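Local coordinates for protein tubulin-specific chaperone A (Saccharomyces cerevisiae, PDB 1QSD) that binds beta-tubulin as a post-chaperonin cofactor and takes part in an early step of the tubulin folding pathway, at residues K28-H33 against E52-D57. Numbering follows the deposited sequence.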
ATOM      1  N   LYS A  28      -2.135  -0.265 -10.815  1.00 48.62           N
ATOM      2  CA  LYS A  28      -2.448   0.104 -12.192  1.00 47.57           C
ATOM      3  C   LYS A  28      -1.523   1.190 -12.725  1.00 47.06           C
ATOM      4  O   LYS A  28      -1.098   1.152 -13.879  1.00 45.30           O
ATOM      5  CB  LYS A  28      -3.901   0.554 -12.302  1.00 49.44           C
ATOM      6  CG  LYS A  28      -4.334   0.813 -13.720  1.00 54.33           C
ATOM      7  CD  LYS A  28      -5.848   0.804 -13.902  1.00 57.59           C
ATOM      8  CE  LYS A  28      -6.186   0.907 -15.397  1.00 60.41           C
ATOM      9  NZ  LYS A  28      -7.643   0.835 -15.705  1.00 60.82           N
ATOM     10  N   ASP A  29      -1.213   2.155 -11.868  1.00 47.65           N
ATOM     11  CA  ASP A  29      -0.332   3.262 -12.210  1.00 46.80           C
ATOM     12  C   ASP A  29       1.132   2.794 -12.418  1.00 45.59           C
ATOM     13  O   ASP A  29       1.853   3.346 -13.249  1.00 43.88           O
ATOM     14  CB  ASP A  29      -0.411   4.320 -11.108  1.00 51.02           C
ATOM     15  CG  ASP A  29       0.315   5.595 -11.466  1.00 56.44           C
ATOM     16  OD1 ASP A  29       1.308   5.922 -10.778  1.00 59.26           O
ATOM     17  OD2 ASP A  29      -0.104   6.275 -12.435  1.00 60.81           O
ATOM     18  N   GLN A  30       1.557   1.780 -11.665  1.00 43.61           N
ATOM     19  CA  GLN A  30       2.908   1.235 -11.772  1.00 42.37           C
ATOM     20  C   GLN A  30       3.105   0.413 -13.052  1.00 42.26           C
ATOM     21  O   GLN A  30       4.179   0.450 -13.660  1.00 41.68           O
ATOM     22  CB  GLN A  30       3.264   0.400 -10.539  1.00 41.62           C
ATOM     23  CG  GLN A  30       3.596   1.228  -9.300  1.00 43.66           C
ATOM     24  CD  GLN A  30       3.988   0.372  -8.106  1.00 43.42           C
ATOM     25  OE1 GLN A  30       4.898  -0.452  -8.189  1.00 43.76           O
ATOM     26  NE2 GLN A  30       3.302   0.561  -6.997  1.00 45.50           N
ATOM     27  N   GLU A  31       2.086  -0.339 -13.451  1.00 40.86           N
ATOM     28  CA  GLU A  31       2.158  -1.139 -14.670  1.00 40.72           C
ATOM     29  C   GLU A  31       2.227  -0.235 -15.905  1.00 38.87           C
ATOM     30  O   GLU A  31       2.833  -0.587 -16.920  1.00 35.31           O
ATOM     31  CB  GLU A  31       0.943  -2.058 -14.776  1.00 42.36           C
ATOM     32  CG  GLU A  31       1.013  -3.272 -13.884  1.00 47.12           C
ATOM     33  CD  GLU A  31      -0.342  -3.890 -13.659  1.00 49.51           C
ATOM     34  OE1 GLU A  31      -1.158  -3.866 -14.599  1.00 52.20           O
ATOM     35  OE2 GLU A  31      -0.606  -4.374 -12.533  1.00 51.73           O
ATOM     36  N   ALA A  32       1.580   0.924 -15.823  1.00 38.43           N
ATOM     37  CA  ALA A  32       1.581   1.871 -16.934  1.00 39.85           C
ATOM     38  C   ALA A  32       3.015   2.346 -17.119  1.00 41.12           C
ATOM     39  O   ALA A  32       3.544   2.379 -18.238  1.00 41.05           O
ATOM     40  CB  ALA A  32       0.657   3.062 -16.630  1.00 36.48           C
ATOM     41  N   HIS A  33       3.655   2.641 -15.991  1.00 42.15           N
ATOM     42  CA  HIS A  33       5.027   3.109 -15.973  1.00 43.52           C
ATOM     43  C   HIS A  33       6.014   2.075 -16.503  1.00 41.33           C
ATOM     44  O   HIS A  33       6.881   2.408 -17.311  1.00 42.02           O
ATOM     45  CB  HIS A  33       5.425   3.544 -14.566  1.00 48.35           C
ATOM     46  CG  HIS A  33       6.769   4.209 -14.508  1.00 56.60           C
ATOM     47  ND1 HIS A  33       7.302   4.902 -15.573  1.00 59.53           N
ATOM     48  CD2 HIS A  33       7.670   4.302 -13.503  1.00 58.90           C
ATOM     49  CE1 HIS A  33       8.477   5.403 -15.226  1.00 60.59           C
ATOM     50  NE2 HIS A  33       8.726   5.049 -13.975  1.00 60.17           N
ATOM     51  N   GLU A  52      10.507  -3.022 -12.392  1.00 26.45           N
ATOM     52  CA  GLU A  52       9.770  -4.278 -12.405  1.00 30.56           C
ATOM     53  C   GLU A  52       9.728  -4.868 -11.006  1.00 31.62           C
ATOM     54  O   GLU A  52       8.660  -5.264 -10.530  1.00 32.28           O
ATOM     55  CB  GLU A  52      10.385  -5.283 -13.394  1.00 33.95           C
ATOM     56  CG  GLU A  52      10.222  -4.876 -14.858  1.00 39.27           C
ATOM     57  CD  GLU A  52      10.675  -5.939 -15.849  1.00 40.53           C
ATOM     58  OE1 GLU A  52       9.831  -6.359 -16.669  1.00 44.03           O
ATOM     59  OE2 GLU A  52      11.865  -6.335 -15.825  1.00 42.09           O
ATOM     60  N   GLU A  53      10.890  -4.896 -10.358  1.00 31.22           N
ATOM     61  CA  GLU A  53      11.044  -5.406  -9.010  1.00 31.07           C
ATOM     62  C   GLU A  53      10.055  -4.704  -8.074  1.00 32.50           C
ATOM     63  O   GLU A  53       9.409  -5.357  -7.253  1.00 33.05           O
ATOM     64  CB  GLU A  53      12.481  -5.164  -8.549  1.00 34.84           C
ATOM     65  CG  GLU A  53      12.627  -4.269  -7.301  1.00 40.91           C
ATOM     66  CD  GLU A  53      13.931  -3.477  -7.261  1.00 44.81           C
ATOM     67  OE1 GLU A  53      14.924  -3.944  -6.654  1.00 48.46           O
ATOM     68  OE2 GLU A  53      13.956  -2.369  -7.823  1.00 44.85           O
ATOM     69  N   VAL A  54       9.920  -3.381  -8.205  1.00 32.45           N
ATOM     70  CA  VAL A  54       9.001  -2.628  -7.351  1.00 32.99           C
ATOM     71  C   VAL A  54       7.574  -3.067  -7.637  1.00 36.65           C
ATOM     72  O   VAL A  54       6.792  -3.309  -6.707  1.00 38.72           O
ATOM     73  CB  VAL A  54       9.136  -1.090  -7.530  1.00 32.00           C
ATOM     74  CG1 VAL A  54       7.968  -0.363  -6.863  1.00 30.42           C
ATOM     75  CG2 VAL A  54      10.442  -0.603  -6.912  1.00 33.04           C
ATOM     76  N   LEU A  55       7.238  -3.217  -8.916  1.00 36.18           N
ATOM     77  CA  LEU A  55       5.895  -3.647  -9.267  1.00 37.05           C
ATOM     78  C   LEU A  55       5.580  -4.982  -8.585  1.00 37.25           C
ATOM     79  O   LEU A  55       4.543  -5.112  -7.941  1.00 34.94           O
ATOM     80  CB  LEU A  55       5.726  -3.764 -10.793  1.00 37.64           C
ATOM     81  CG  LEU A  55       4.320  -4.180 -11.269  1.00 38.36           C
ATOM     82  CD1 LEU A  55       3.314  -3.122 -10.889  1.00 37.40           C
ATOM     83  CD2 LEU A  55       4.286  -4.414 -12.761  1.00 37.05           C
ATOM     84  N   ASP A  56       6.514  -5.932  -8.675  1.00 39.34           N
ATOM     85  CA  ASP A  56       6.350  -7.269  -8.088  1.00 42.26           C
ATOM     86  C   ASP A  56       6.047  -7.200  -6.604  1.00 42.97           C
ATOM     87  O   ASP A  56       5.292  -8.017  -6.089  1.00 44.22           O
ATOM     88  CB  ASP A  56       7.603  -8.141  -8.302  1.00 43.91           C
ATOM     89  CG  ASP A  56       7.860  -8.500  -9.769  1.00 44.50           C
ATOM     90  OD1 ASP A  56       8.918  -9.091 -10.049  1.00 44.95           O
ATOM     91  OD2 ASP A  56       7.023  -8.199 -10.647  1.00 47.25           O
ATOM     92  N   ASP A  57       6.671  -6.256  -5.910  1.00 44.50           N
ATOM     93  CA  ASP A  57       6.445  -6.094  -4.487  1.00 48.48           C
ATOM     94  C   ASP A  57       5.011  -5.656  -4.246  1.00 49.23           C
ATOM     95  O   ASP A  57       4.285  -6.280  -3.469  1.00 51.21           O
ATOM     96  CB  ASP A  57       7.434  -5.089  -3.898  1.00 50.96           C
ATOM     97  CG  ASP A  57       8.785  -5.706  -3.632  1.00 52.94           C
ATOM     98  OD1 ASP A  57       9.423  -5.336  -2.619  1.00 56.57           O
ATOM     99  OD2 ASP A  57       9.205  -6.578  -4.426  1.00 54.75           O
TER
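Leu55 of helix 45-81 meets Gln30 and Glu31 of helix 5-39 with its two methyl groups, and these apolar touches form one side of the contact. Leu55 CD1 lies against the root of the glutamine, 3.5 Å from Gln30 CB, while Leu55 CD2 rests on the glutamate stem, 3.6 Å from Glu31 CG. Because Leu55 holds CG anti to its own nitrogen (chi1 -179°), the isobutyl fork reaches across to helix 5-39, and the stem of Glu31 passes it at roughly a right angle. On the same helix, Leu27 also packs against this leucine.

The amide of Gln30 supplies the polar part. Extended beyond CG (chi2 -178°), the side chain carries its end over to helix 45-81, crossing Val54 almost perpendicularly. Gln30 OE1 comes within 3.3 Å of Val54 CG1 and 3.5 Å of Leu55 CA, which are van der Waals contacts with carbon. NE2 is hydrogen-bonded to the hydroxyl oxygen of Thr58, one turn on from Val54, and the same hydroxyl is hydrogen-bonded to the carbonyl oxygen of Val54. Val54 also packs on Phe72 of the second subunit, and Gln30 on Glu19 of that subunit, which places this edge of the contact beside the dimer partner.

Between the segments the axes approach to 9.9 Å at 159°, a nearly antiparallel pairing, with Gln30 and Leu55 closest in register at 6.2 Å between CA atoms. The contact joins helices 5-39 and 45-81, the two long helices of the chain, within the four-helix-bundle architecture. No hydrogen bond or salt bridge links the two segments themselves: they meet through van der Waals packing, of leucine methyls on the Gln30 and Glu31 stems and of the amide oxygen on Val54 and the Leu55 backbone carbon, while the bond to Thr58 ties the glutamine amide to the facing helix and probably limits its rotation.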